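Local coordinates for assembly chaperone of ribosomal protein L4 (Acl4) (Chaetomium thermophilum, PDB 5TQB) that probably binds newly made ribosomal protein L4 as its dedicated chaperone and escorts it toward ribosome assembly, using a helical TPR-type scaffold, at residues Thr187-Ala192 against Val232-Leu237; Arg200-Glu203 against Leu208-Ser211; Arg236-Val241 against Glu245-Val250; Glu249-Leu254 against Tyr270-Leu275; Arg253-Asp258 against Val262-Leu267. All coordinates share one frame; numbering follows the deposited sequence.

Overall arrangement
The five contacts follow one another through an all-helical array, from helix 185-197 to helix 262-281. Contact 2 lies on helix 201-212, between the two helices of contact 1 in the chain, and its centre is about 9 Å from that of contact 1. Contacts 1 and 3 share helix 228-240, while contacts 3, 4 and 5 share helix 244-257. The centres of contacts 3 and 4 are about 7 Å apart; those of contacts 4 and 5 about 9 Å. Contacts 2 and 5 are the farthest apart, about 23 Å between centres, and do not touch. Contacts 1 and 5 touch through Val232, Val235 and Leu267. All five contacts have residues that meet the chain of another protein.

Contact 1. Residues Thr187-Ala192 against Val232-Leu237; sequences TWQTVA and VSLVRL
Gln189 and Leu234 lie closest in backbone, with their CA atoms 6.9 Å apart. The axes of Thr187-Ala192 and Val232-Leu237 come within 10.7 Å and run in broadly the same direction, 38° apart. The Gln189 side chain bridges most of this gap. Its CG is anti to the backbone N (chi1 -161°), and the extended chain beyond carries the amide across to the second helix. The side chains of Gln189 and Leu234 cross at about a right angle. Gln189 OE1 is 3.6 Å from Leu234 CD1. Leu237 meets the root of the same side chain, with its CD1 3.6 Å from Gln189 CG and 3.5 Å from Gln189 O. Helices 185-197 and 228-240 are separated in the chain by helix 201-212, an order consistent with alternate helices of an alpha-solenoid, as in TPR arrays. Leu208 of the intervening helix touches both Ala192 and Leu234. The amide nitrogen of Gln189 gives its hydrogen bond to Ser230 O, just before the second segment. An alanine in place of Gln189 would probably leave Ser230 O without this donor and open a gap beside Leu234 and Leu237. On Ser233 an apolar side chain of another protein's chain is packed.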
# COMPACT_ATOMS: atom_id res chain seq x y z
N THR B 187 7.31 -7.15 12.54
CA THR B 187 7.68 -7.97 13.67
C THR B 187 7.30 -7.24 14.96
O THR B 187 6.71 -7.82 15.87
CB THR B 187 9.18 -8.31 13.66
OG1 THR B 187 9.94 -7.10 13.66
CG2 THR B 187 9.52 -9.12 12.42
N TRP B 188 7.62 -5.95 15.02
CA TRP B 188 7.36 -5.15 16.21
C TRP B 188 5.89 -4.78 16.32
O TRP B 188 5.36 -4.59 17.42
CB TRP B 188 8.25 -3.91 16.20
CG TRP B 188 9.68 -4.31 16.31
CD1 TRP B 188 10.62 -4.28 15.32
CD2 TRP B 188 10.33 -4.84 17.47
NE1 TRP B 188 11.82 -4.75 15.80
CE2 TRP B 188 11.67 -5.10 17.12
CE3 TRP B 188 9.91 -5.11 18.78
CZ2 TRP B 188 12.59 -5.61 18.03
CZ3 TRP B 188 10.83 -5.62 19.68
CH2 TRP B 188 12.15 -5.86 19.30
N GLN B 189 5.24 -4.69 15.17
CA GLN B 189 3.80 -4.52 15.11
C GLN B 189 3.13 -5.71 15.80
O GLN B 189 2.19 -5.55 16.58
CB GLN B 189 3.38 -4.44 13.65
CG GLN B 189 2.02 -3.83 13.43
CD GLN B 189 1.86 -3.32 12.01
OE1 GLN B 189 2.62 -2.47 11.56
NE2 GLN B 189 0.87 -3.86 11.31
N THR B 190 3.65 -6.90 15.52
CA THR B 190 3.08 -8.13 16.04
C THR B 190 3.42 -8.31 17.51
O THR B 190 2.64 -8.89 18.26
CB THR B 190 3.56 -9.35 15.22
OG1 THR B 190 3.19 -9.17 13.85
CG2 THR B 190 2.93 -10.64 15.72
N VAL B 191 4.58 -7.81 17.91
CA VAL B 191 4.96 -7.81 19.32
C VAL B 191 3.94 -6.98 20.09
O VAL B 191 3.48 -7.38 21.16
CB VAL B 191 6.40 -7.27 19.52
CG1 VAL B 191 6.66 -6.90 20.97
CG2 VAL B 191 7.42 -8.29 19.05
N ALA B 192 3.57 -5.83 19.53
CA ALA B 192 2.61 -4.94 20.17
C ALA B 192 1.24 -5.61 20.29
O ALA B 192 0.58 -5.50 21.32
CB ALA B 192 2.49 -3.65 19.39
N VAL B 232 -3.28 -1.05 7.77
CA VAL B 232 -4.63 -0.96 8.31
C VAL B 232 -4.61 -1.56 9.71
O VAL B 232 -5.10 -0.94 10.66
CB VAL B 232 -5.65 -1.70 7.42
CG1 VAL B 232 -7.03 -1.71 8.08
CG2 VAL B 232 -5.72 -1.05 6.05
N SER B 233 -4.04 -2.75 9.84
CA SER B 233 -3.89 -3.42 11.12
C SER B 233 -3.16 -2.51 12.10
O SER B 233 -3.50 -2.45 13.29
CB SER B 233 -3.14 -4.73 10.95
OG SER B 233 -2.61 -5.21 12.18
N LEU B 234 -2.16 -1.80 11.59
CA LEU B 234 -1.38 -0.89 12.41
C LEU B 234 -2.26 0.20 13.03
O LEU B 234 -2.16 0.48 14.22
CB LEU B 234 -0.26 -0.25 11.59
CG LEU B 234 0.55 0.83 12.29
CD1 LEU B 234 1.31 0.24 13.48
CD2 LEU B 234 1.49 1.50 11.31
N VAL B 235 -3.12 0.80 12.21
CA VAL B 235 -3.99 1.87 12.69
C VAL B 235 -4.88 1.40 13.84
O VAL B 235 -5.13 2.16 14.78
CB VAL B 235 -4.87 2.43 11.55
CG1 VAL B 235 -5.92 3.38 12.08
CG2 VAL B 235 -4.00 3.16 10.54
N ARG B 236 -5.37 0.16 13.75
CA ARG B 236 -6.22 -0.40 14.79
C ARG B 236 -5.43 -0.54 16.09
O ARG B 236 -5.93 -0.24 17.17
CB ARG B 236 -6.77 -1.77 14.35
CG ARG B 236 -7.81 -1.70 13.23
CD ARG B 236 -8.07 -3.07 12.59
NE ARG B 236 -8.62 -4.05 13.53
CZ ARG B 236 -9.91 -4.40 13.61
NH1 ARG B 236 -10.82 -3.87 12.80
NH2 ARG B 236 -10.29 -5.31 14.50
N LEU B 237 -4.17 -0.95 15.96
CA LEU B 237 -3.28 -1.05 17.12
C LEU B 237 -3.00 0.32 17.73
O LEU B 237 -2.91 0.45 18.94
CB LEU B 237 -1.95 -1.71 16.72
CG LEU B 237 -2.01 -3.16 16.23
CD1 LEU B 237 -0.63 -3.61 15.82
CD2 LEU B 237 -2.58 -4.09 17.27

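Contact 2. Residues Arg200-Glu203 against Leu208-Ser211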
# COMPACT_ATOMS: atom_id res chain seq x y z
N ARG B 200 -0.25 -5.33 28.65
CA ARG B 200 1.02 -4.60 28.74
C ARG B 200 1.01 -3.44 27.75
O ARG B 200 1.62 -3.51 26.68
CB ARG B 200 2.20 -5.52 28.44
CG ARG B 200 2.49 -6.54 29.54
CD ARG B 200 3.94 -6.97 29.51
NE ARG B 200 4.11 -8.38 29.19
CZ ARG B 200 5.27 -8.93 28.85
NH1 ARG B 200 6.36 -8.19 28.78
NH2 ARG B 200 5.33 -10.23 28.57
N THR B 201 0.32 -2.37 28.13
CA THR B 201 0.06 -1.26 27.22
C THR B 201 1.30 -0.44 26.91
O THR B 201 1.52 -0.05 25.77
CB THR B 201 -1.04 -0.34 27.79
OG1 THR B 201 -2.24 -1.10 27.97
CG2 THR B 201 -1.32 0.83 26.85
N GLU B 202 2.12 -0.17 27.93
CA GLU B 202 3.27 0.69 27.72
C GLU B 202 4.28 0.02 26.80
O GLU B 202 4.88 0.67 25.94
CB GLU B 202 3.92 1.09 29.05
CG GLU B 202 5.03 2.13 28.89
CD GLU B 202 4.61 3.30 28.01
OE1 GLU B 202 3.54 3.88 28.26
OE2 GLU B 202 5.36 3.62 27.06
N GLU B 203 4.46 -1.29 26.96
CA GLU B 203 5.36 -2.03 26.10
C GLU B 203 4.79 -2.12 24.69
O GLU B 203 5.54 -2.19 23.72
CB GLU B 203 5.63 -3.42 26.66
CG GLU B 203 6.37 -3.40 27.99
CD GLU B 203 6.78 -4.79 28.44
OE1 GLU B 203 6.37 -5.19 29.55
OE2 GLU B 203 7.50 -5.47 27.69
N LEU B 208 5.26 -0.27 19.04
CA LEU B 208 4.68 0.40 17.89
C LEU B 208 5.50 1.62 17.46
O LEU B 208 5.66 1.88 16.27
CB LEU B 208 3.24 0.83 18.21
CG LEU B 208 2.19 -0.28 18.20
CD1 LEU B 208 0.87 0.24 18.74
CD2 LEU B 208 2.00 -0.87 16.81
N ARG B 209 6.01 2.35 18.44
CA ARG B 209 6.87 3.50 18.18
C ARG B 209 8.13 3.05 17.46
O ARG B 209 8.70 3.78 16.65
CB ARG B 209 7.24 4.19 19.50
CG ARG B 209 6.95 5.68 19.56
CD ARG B 209 6.32 6.07 20.90
NE ARG B 209 7.00 5.44 22.03
CZ ARG B 209 6.46 5.27 23.24
NH1 ARG B 209 5.22 5.67 23.49
NH2 ARG B 209 7.16 4.68 24.19
N ARG B 210 8.56 1.82 17.75
CA ARG B 210 9.75 1.27 17.11
C ARG B 210 9.49 0.86 15.67
O ARG B 210 10.32 1.10 14.79
CB ARG B 210 10.27 0.07 17.90
CG ARG B 210 11.41 -0.63 17.21
CD ARG B 210 12.25 -1.43 18.17
NE ARG B 210 13.40 -2.03 17.50
CZ ARG B 210 14.31 -2.77 18.11
NH1 ARG B 210 14.22 -3.01 19.41
NH2 ARG B 210 15.32 -3.27 17.41
N SER B 211 8.34 0.24 15.42
CA SER B 211 7.98 -0.19 14.08
C SER B 211 7.82 1.02 13.16
O SER B 211 8.21 0.97 11.99
CB SER B 211 6.68 -0.99 14.09
OG SER B 211 5.57 -0.16 14.41
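Glu202 and Arg209 form a salt bridge along the outer side of one helix, with Glu202 OE2 3.5 Å from Arg209 NH2. The carboxylate comes to the edge of the guanidinium and lies near its plane. The two flat groups are only 25° apart, hence nearly coplanar. The same oxygen, Glu202 OE2, is 4.1 Å from Arg209 NH1, so the approach favours one nitrogen. The two residues are seven apart, two helical turns. The bend of Glu202 at chi2 (47°) brings its carboxylate along the helix to span them. The other oxygen, Glu202 OE1, pairs with Arg205, one turn on, so the carboxylate pairs with two arginines, one at each oxygen. Further out, Arg200 is at the N-cap position of this helix. Its NH1 gives a straight bond to Glu203 OE1, 3.1 Å long and in the guanidinium plane. The negative charges of Glu202 and Glu203 in this first turn probably suit the positive end of the helix dipole. At the other end, Ser211 OG bonds back to Leu208 O at 2.8 Å. Helix 201-212 is amphipathic: the salt bridge faces solvent, while Leu208 packs on Ala192 of helix 185-197 and on Leu234, Leu237 and Leu238 of helix 228-240.

Contact 3. Residues Arg236-Val241 against Glu245-Val250; sequences RLLIEV and EEALEV
Leu238 and Ala247 meet in a buried apolar contact between the two arms of a helical hairpin. Helices 228-240 and 244-257 follow each other in the chain and pack as an antiparallel pair, as in TPR-like solenoids. Their short segments approach to 8.7 Å between axes, at 157° between directions. The small side chain of Ala247 allows this closeness: its CA is only 5.8 Å from that of Leu238. The two CB atoms, of Leu238 and Ala247, touch at 3.9 Å. Ile239 comes from beside Leu238, and its CG1 is 4.2 Å from Ala247 CB. The methyl of Ala247 thus rests against two neighbouring residues of the facing helix. No hydrogen bond joins the segments, so the pairing rests on shape and apolar burial. Glu246 takes part through its CB, which lies against Leu238 CD1. Other helices close in around the pair. Leu208 of helix 201-212 packs on Leu238, and Ala271 of helix 262-281 packs on Ile239. The far side of the first helix meets the chain of another protein, where Glu240 pairs with a basic side chain of that chain. Leu238 CG is anti to its own carbonyl carbon (chi1 -73°), which turns the branch toward the second helix. There Leu238 CD1 lies 3.7 Å from Ala247 CA and 4.1 Å from Val250 CG2.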
# COMPACT_ATOMS: atom_id res chain seq x y z
N ARG B 236 -5.37 0.16 13.75
CA ARG B 236 -6.22 -0.40 14.79
C ARG B 236 -5.43 -0.54 16.09
O ARG B 236 -5.93 -0.24 17.17
CB ARG B 236 -6.77 -1.77 14.35
CG ARG B 236 -7.81 -1.70 13.23
CD ARG B 236 -8.07 -3.07 12.59
NE ARG B 236 -8.62 -4.05 13.53
CZ ARG B 236 -9.91 -4.40 13.61
NH1 ARG B 236 -10.82 -3.87 12.80
NH2 ARG B 236 -10.29 -5.31 14.50
N LEU B 237 -4.17 -0.95 15.96
CA LEU B 237 -3.28 -1.05 17.12
C LEU B 237 -3.00 0.32 17.73
O LEU B 237 -2.91 0.45 18.94
CB LEU B 237 -1.95 -1.71 16.72
CG LEU B 237 -2.01 -3.16 16.23
CD1 LEU B 237 -0.63 -3.61 15.82
CD2 LEU B 237 -2.58 -4.09 17.27
N LEU B 238 -2.85 1.34 16.88
CA LEU B 238 -2.52 2.69 17.33
C LEU B 238 -3.67 3.36 18.09
O LEU B 238 -3.44 4.07 19.07
CB LEU B 238 -2.14 3.57 16.14
CG LEU B 238 -0.78 3.31 15.49
CD1 LEU B 238 -0.63 4.19 14.26
CD2 LEU B 238 0.36 3.57 16.46
N ILE B 239 -4.90 3.16 17.62
CA ILE B 239 -6.06 3.72 18.30
C ILE B 239 -6.30 2.96 19.60
O ILE B 239 -6.71 3.55 20.60
CB ILE B 239 -7.32 3.64 17.41
CG1 ILE B 239 -7.10 4.44 16.13
CG2 ILE B 239 -8.53 4.20 18.13
CD1 ILE B 239 -8.11 4.14 15.04
N GLU B 240 -6.02 1.66 19.58
CA GLU B 240 -6.17 0.81 20.75
C GLU B 240 -5.37 1.33 21.93
O GLU B 240 -5.90 1.44 23.04
CB GLU B 240 -5.74 -0.62 20.41
CG GLU B 240 -5.96 -1.64 21.53
CD GLU B 240 -7.42 -2.02 21.70
OE1 GLU B 240 -8.07 -2.33 20.68
OE2 GLU B 240 -7.91 -2.03 22.85
N VAL B 241 -4.10 1.66 21.70
CA VAL B 241 -3.20 2.08 22.78
C VAL B 241 -2.97 3.59 22.82
O VAL B 241 -1.92 4.06 23.26
CB VAL B 241 -1.84 1.35 22.69
CG1 VAL B 241 -2.04 -0.16 22.78
CG2 VAL B 241 -1.13 1.71 21.41
N GLU B 245 -2.61 10.44 17.43
CA GLU B 245 -1.82 11.41 16.69
C GLU B 245 -1.01 10.71 15.60
O GLU B 245 -0.94 11.19 14.47
CB GLU B 245 -0.88 12.17 17.63
CG GLU B 245 -1.59 12.91 18.77
CD GLU B 245 -1.74 12.07 20.03
OE1 GLU B 245 -2.07 12.65 21.09
OE2 GLU B 245 -1.54 10.84 19.97
N GLU B 246 -0.42 9.57 15.94
CA GLU B 246 0.32 8.78 14.96
C GLU B 246 -0.64 8.14 13.96
O GLU B 246 -0.34 8.05 12.77
CB GLU B 246 1.15 7.70 15.65
CG GLU B 246 2.35 8.22 16.44
CD GLU B 246 1.98 8.74 17.82
OE1 GLU B 246 0.77 8.91 18.09
OE2 GLU B 246 2.90 8.99 18.63
N ALA B 247 -1.81 7.71 14.44
CA ALA B 247 -2.79 7.09 13.56
C ALA B 247 -3.29 8.06 12.51
O ALA B 247 -3.60 7.67 11.39
CB ALA B 247 -3.96 6.55 14.37
N LEU B 248 -3.38 9.34 12.88
CA LEU B 248 -3.83 10.38 11.96
C LEU B 248 -2.92 10.50 10.74
O LEU B 248 -3.38 10.61 9.60
CB LEU B 248 -3.91 11.73 12.67
CG LEU B 248 -5.30 12.23 13.07
CD1 LEU B 248 -5.92 11.35 14.14
CD2 LEU B 248 -5.23 13.68 13.54
N GLU B 249 -1.61 10.49 10.99
CA GLU B 249 -0.62 10.57 9.92
C GLU B 249 -0.66 9.33 9.03
O GLU B 249 -0.64 9.44 7.80
CB GLU B 249 0.78 10.75 10.51
CG GLU B 249 0.95 12.06 11.27
CD GLU B 249 2.29 12.17 11.98
OE1 GLU B 249 2.89 11.12 12.29
OE2 GLU B 249 2.73 13.32 12.24
N VAL B 250 -0.75 8.16 9.65
CA VAL B 250 -0.82 6.91 8.90
C VAL B 250 -2.09 6.83 8.04
O VAL B 250 -2.03 6.41 6.89
CB VAL B 250 -0.72 5.67 9.83
CG1 VAL B 250 -0.85 4.37 9.03
CG2 VAL B 250 0.59 5.69 10.59

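Contact 4. Residues Glu249-Leu254 against Tyr270-Leu275; sequences EVTERL and YARYRL. With EDO (1,2-ethanediol), chain F.
Thr251 and Arg272 join helix 244-257 to helix 262-281, the next in the chain; the closest CA atoms of Glu249-Leu254 and Tyr270-Leu275, those of Thr251 and Ala271, are 8.9 Å apart. Arg272 bridges the gap, extended from CG to NE. Its NH2 gives a nearly straight hydrogen bond to Thr251 OG1, 3.2 Å and 169°, with the oxygen in the guanidinium plane. Glu252 adds a long salt bridge at the same edge, OE1 to Arg272 NH1 at 4.0 Å. Arg272 NH2 also reaches Gly268 O, and Trp302 makes a cation-pi contact with the guanidinium. A leucine in place of Arg272 would probably leave Thr251 OG1 without this donor and remove the distant positive partner of Glu252. An ethanediol, probably from the crystallisation liquor, bonds weakly to Glu252 O. The Thr251 hydroxyl accepts from Arg272, so its single proton is left for Ala247 O or Leu248 O, or shared between them. The buried charge is probably balanced by hydroxyl, carbonyl and ring, with the carboxylate more distant.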
# COMPACT_ATOMS: atom_id res chain seq x y z
N GLU B 249 -1.61 10.49 10.99
CA GLU B 249 -0.62 10.57 9.92
C GLU B 249 -0.66 9.33 9.03
O GLU B 249 -0.64 9.44 7.80
CB GLU B 249 0.78 10.75 10.51
CG GLU B 249 0.95 12.06 11.27
CD GLU B 249 2.29 12.17 11.98
OE1 GLU B 249 2.89 11.12 12.29
OE2 GLU B 249 2.73 13.32 12.24
N VAL B 250 -0.75 8.16 9.65
CA VAL B 250 -0.82 6.91 8.90
C VAL B 250 -2.09 6.83 8.04
O VAL B 250 -2.03 6.41 6.89
CB VAL B 250 -0.72 5.67 9.83
CG1 VAL B 250 -0.85 4.37 9.03
CG2 VAL B 250 0.59 5.69 10.59
N THR B 251 -3.23 7.26 8.59
CA THR B 251 -4.48 7.20 7.84
C THR B 251 -4.51 8.21 6.68
O THR B 251 -5.18 7.98 5.68
CB THR B 251 -5.74 7.44 8.73
OG1 THR B 251 -5.61 8.66 9.47
CG2 THR B 251 -5.94 6.28 9.69
N GLU B 252 -3.79 9.32 6.83
CA GLU B 252 -3.76 10.32 5.77
C GLU B 252 -2.93 9.84 4.58
O GLU B 252 -3.32 10.04 3.43
CB GLU B 252 -3.23 11.66 6.30
CG GLU B 252 -3.47 12.80 5.33
CD GLU B 252 -3.40 14.17 5.98
OE1 GLU B 252 -3.84 14.31 7.14
OE2 GLU B 252 -2.92 15.12 5.31
N ARG B 253 -1.80 9.19 4.86
CA ARG B 253 -0.99 8.57 3.81
C ARG B 253 -1.78 7.49 3.09
O ARG B 253 -1.76 7.41 1.86
CB ARG B 253 0.28 7.95 4.41
CG ARG B 253 1.14 7.11 3.45
CD ARG B 253 2.13 7.95 2.66
NE ARG B 253 3.24 8.40 3.49
CZ ARG B 253 4.32 7.67 3.78
NH1 ARG B 253 4.44 6.43 3.31
NH2 ARG B 253 5.27 8.18 4.55
N LEU B 254 -2.49 6.66 3.85
CA LEU B 254 -3.25 5.57 3.26
C LEU B 254 -4.30 6.09 2.27
O LEU B 254 -4.47 5.52 1.20
CB LEU B 254 -3.90 4.71 4.34
CG LEU B 254 -2.94 3.80 5.12
CD1 LEU B 254 -3.62 3.21 6.35
CD2 LEU B 254 -2.42 2.67 4.23
N TYR B 270 -12.71 7.70 13.08
CA TYR B 270 -12.81 7.25 14.45
C TYR B 270 -11.61 7.72 15.26
O TYR B 270 -11.75 8.14 16.41
CB TYR B 270 -12.92 5.72 14.52
CG TYR B 270 -13.28 5.22 15.90
CD1 TYR B 270 -12.38 4.44 16.63
CD2 TYR B 270 -14.50 5.54 16.49
CE1 TYR B 270 -12.70 3.99 17.90
CE2 TYR B 270 -14.83 5.09 17.75
CZ TYR B 270 -13.93 4.31 18.45
OH TYR B 270 -14.25 3.86 19.71
N ALA B 271 -10.43 7.65 14.65
CA ALA B 271 -9.21 8.10 15.31
C ALA B 271 -9.33 9.58 15.67
O ALA B 271 -8.83 10.02 16.71
CB ALA B 271 -8.00 7.86 14.43
N ARG B 272 -9.99 10.33 14.81
CA ARG B 272 -10.12 11.77 15.00
C ARG B 272 -11.22 12.06 16.02
O ARG B 272 -11.15 13.04 16.77
CB ARG B 272 -10.39 12.45 13.66
CG ARG B 272 -9.14 12.52 12.77
CD ARG B 272 -9.46 12.90 11.33
NE ARG B 272 -8.23 13.07 10.55
CZ ARG B 272 -7.46 12.06 10.12
NH1 ARG B 272 -6.37 12.32 9.43
NH2 ARG B 272 -7.78 10.80 10.39
N TYR B 273 -12.23 11.18 16.07
CA TYR B 273 -13.29 11.29 17.06
C TYR B 273 -12.75 11.03 18.46
O TYR B 273 -13.06 11.76 19.40
CB TYR B 273 -14.41 10.29 16.74
CG TYR B 273 -15.53 10.27 17.75
CD1 TYR B 273 -15.46 9.46 18.88
CD2 TYR B 273 -16.66 11.07 17.58
CE1 TYR B 273 -16.48 9.44 19.81
CE2 TYR B 273 -17.68 11.05 18.51
CZ TYR B 273 -17.59 10.24 19.62
OH TYR B 273 -18.61 10.22 20.55
N ARG B 274 -11.93 9.99 18.58
CA ARG B 274 -11.31 9.62 19.85
C ARG B 274 -10.39 10.74 20.32
O ARG B 274 -10.38 11.11 21.49
CB ARG B 274 -10.51 8.33 19.71
CG ARG B 274 -11.35 7.11 19.37
CD ARG B 274 -12.05 6.58 20.59
NE ARG B 274 -11.11 5.98 21.52
CZ ARG B 274 -11.35 5.79 22.81
NH1 ARG B 274 -10.42 5.23 23.57
NH2 ARG B 274 -12.51 6.16 23.35
N LEU B 275 -9.61 11.26 19.38
CA LEU B 275 -8.69 12.35 19.68
C LEU B 275 -9.45 13.58 20.17
O LEU B 275 -9.00 14.29 21.06
CB LEU B 275 -7.86 12.69 18.44
CG LEU B 275 -6.78 13.75 18.61
CD1 LEU B 275 -5.79 13.36 19.71
CD2 LEU B 275 -6.05 13.98 17.30
C1 EDO F . -5.30 12.17 1.16
O1 EDO F . -4.39 12.85 2.00
C2 EDO F . -5.20 12.71 -0.25
O2 EDO F . -6.13 12.05 -1.08

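Contact 5. Residues Arg253-Asp258 against Val262-Leu267; sequences RLIAED and VEVWYL
Trp265 has Ile255 over one face of its indole ring. Ile255 CD1 stands 3.6 Å from the centroid of the five-membered ring and only 11° off the ring normal, a CH-pi contact. The other branch of the isoleucine reaches the CZ2-CH2 rim of the six-membered ring, with Ile255 CG2 3.6 Å from Trp265 CZ2. At the edge of the indole, NE1 is hydrogen-bonded to Asp259 O in the turn between the helices. Val264 works beside the ring. Its CG1 touches Ile255 CD1 at 3.6 Å and Leu254 CB at 3.9 Å. The end of Ile255 therefore fits between a ring face and a valine methyl. Its chi2 of -64° turns CD1 into that place, while CG1 lies 3.7 Å from Val264 CG1. The backbones are farther apart than these tips suggest. The CA atoms of Ile255 and Val264 are 7.1 Å apart, and the segment axes 10.0 Å, at 152°. This is antiparallel packing of consecutive helices, as in TPR-like arrays, here filled by bulky apolar side chains. Helix 291-313 closes one side, with Trp302 on Ile255 and edge-to-face with the indole, and with Gln305 and Cys306 on Trp265. Helix 228-240 lies against Leu254 through Phe228, and helix 318-333 packs on Val262 and Tyr266.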
# COMPACT_ATOMS: atom_id res chain seq x y z
N ARG B 253 -1.80 9.19 4.86
CA ARG B 253 -0.99 8.57 3.81
C ARG B 253 -1.78 7.49 3.09
O ARG B 253 -1.76 7.41 1.86
CB ARG B 253 0.28 7.95 4.41
CG ARG B 253 1.14 7.11 3.45
CD ARG B 253 2.13 7.95 2.66
NE ARG B 253 3.24 8.40 3.49
CZ ARG B 253 4.32 7.67 3.78
NH1 ARG B 253 4.44 6.43 3.31
NH2 ARG B 253 5.27 8.18 4.55
N LEU B 254 -2.49 6.66 3.85
CA LEU B 254 -3.25 5.57 3.26
C LEU B 254 -4.30 6.09 2.27
O LEU B 254 -4.47 5.52 1.20
CB LEU B 254 -3.90 4.71 4.34
CG LEU B 254 -2.94 3.80 5.12
CD1 LEU B 254 -3.62 3.21 6.35
CD2 LEU B 254 -2.42 2.67 4.23
N ILE B 255 -4.99 7.17 2.64
CA ILE B 255 -6.02 7.76 1.78
C ILE B 255 -5.39 8.43 0.56
O ILE B 255 -6.03 8.55 -0.49
CB ILE B 255 -6.87 8.78 2.57
CG1 ILE B 255 -7.79 8.06 3.56
CG2 ILE B 255 -7.73 9.65 1.65
CD1 ILE B 255 -8.85 7.16 2.92
N ALA B 256 -4.15 8.87 0.70
CA ALA B 256 -3.43 9.42 -0.43
C ALA B 256 -3.07 8.33 -1.46
O ALA B 256 -2.69 8.64 -2.59
CB ALA B 256 -2.18 10.14 0.05
N GLU B 257 -3.23 7.06 -1.08
CA GLU B 257 -2.89 5.92 -1.93
C GLU B 257 -4.14 5.20 -2.47
O GLU B 257 -4.11 4.62 -3.56
CB GLU B 257 -2.02 4.93 -1.16
CG GLU B 257 -0.64 5.46 -0.82
CD GLU B 257 0.16 4.51 0.06
OE1 GLU B 257 1.32 4.84 0.41
OE2 GLU B 257 -0.36 3.43 0.40
N ASP B 258 -5.22 5.22 -1.69
CA ASP B 258 -6.50 4.66 -2.12
C ASP B 258 -7.65 5.31 -1.36
O ASP B 258 -7.95 4.93 -0.22
CB ASP B 258 -6.54 3.14 -1.90
CG ASP B 258 -7.87 2.52 -2.32
OD1 ASP B 258 -8.07 1.31 -2.06
OD2 ASP B 258 -8.72 3.23 -2.89
N VAL B 262 -13.11 2.19 2.20
CA VAL B 262 -14.14 2.47 3.18
C VAL B 262 -13.59 2.37 4.59
O VAL B 262 -13.79 3.27 5.41
CB VAL B 262 -15.32 1.49 3.04
CG1 VAL B 262 -16.38 1.74 4.14
CG2 VAL B 262 -15.95 1.62 1.67
N GLU B 263 -12.89 1.28 4.85
CA GLU B 263 -12.42 0.97 6.19
C GLU B 263 -11.40 1.99 6.69
O GLU B 263 -11.29 2.24 7.89
CB GLU B 263 -11.83 -0.44 6.23
CG GLU B 263 -11.54 -0.95 7.63
CD GLU B 263 -11.56 -2.47 7.73
OE1 GLU B 263 -11.03 -3.01 8.73
OE2 GLU B 263 -12.13 -3.13 6.83
N VAL B 264 -10.66 2.60 5.76
CA VAL B 264 -9.68 3.60 6.15
C VAL B 264 -10.33 4.95 6.44
O VAL B 264 -9.87 5.68 7.32
CB VAL B 264 -8.56 3.73 5.10
CG1 VAL B 264 -7.63 4.90 5.43
CG2 VAL B 264 -7.77 2.44 5.04
N TRP B 265 -11.39 5.30 5.70
CA TRP B 265 -12.12 6.52 6.00
C TRP B 265 -12.72 6.41 7.40
O TRP B 265 -12.69 7.35 8.18
CB TRP B 265 -13.22 6.80 4.97
CG TRP B 265 -12.72 7.42 3.69
CD1 TRP B 265 -12.71 6.84 2.46
CD2 TRP B 265 -12.19 8.74 3.53
NE1 TRP B 265 -12.19 7.72 1.53
CE2 TRP B 265 -11.86 8.89 2.17
CE3 TRP B 265 -11.95 9.80 4.40
CZ2 TRP B 265 -11.31 10.06 1.66
CZ3 TRP B 265 -11.40 10.97 3.90
CH2 TRP B 265 -11.09 11.09 2.53
N TYR B 266 -13.23 5.23 7.72
CA TYR B 266 -13.79 4.97 9.04
C TYR B 266 -12.74 5.08 10.14
O TYR B 266 -12.93 5.79 11.12
CB TYR B 266 -14.43 3.58 9.08
CG TYR B 266 -14.85 3.19 10.47
CD1 TYR B 266 -16.02 3.69 11.02
CD2 TYR B 266 -14.08 2.33 11.23
CE1 TYR B 266 -16.42 3.34 12.28
CE2 TYR B 266 -14.46 1.98 12.50
CZ TYR B 266 -15.63 2.49 13.03
OH TYR B 266 -16.02 2.13 14.30
N LEU B 267 -11.62 4.39 9.96
CA LEU B 267 -10.58 4.40 10.98
C LEU B 267 -10.04 5.80 11.22
O LEU B 267 -9.78 6.18 12.36
CB LEU B 267 -9.45 3.44 10.59
CG LEU B 267 -9.80 1.95 10.75
CD1 LEU B 267 -8.72 1.07 10.11
CD2 LEU B 267 -10.00 1.57 12.22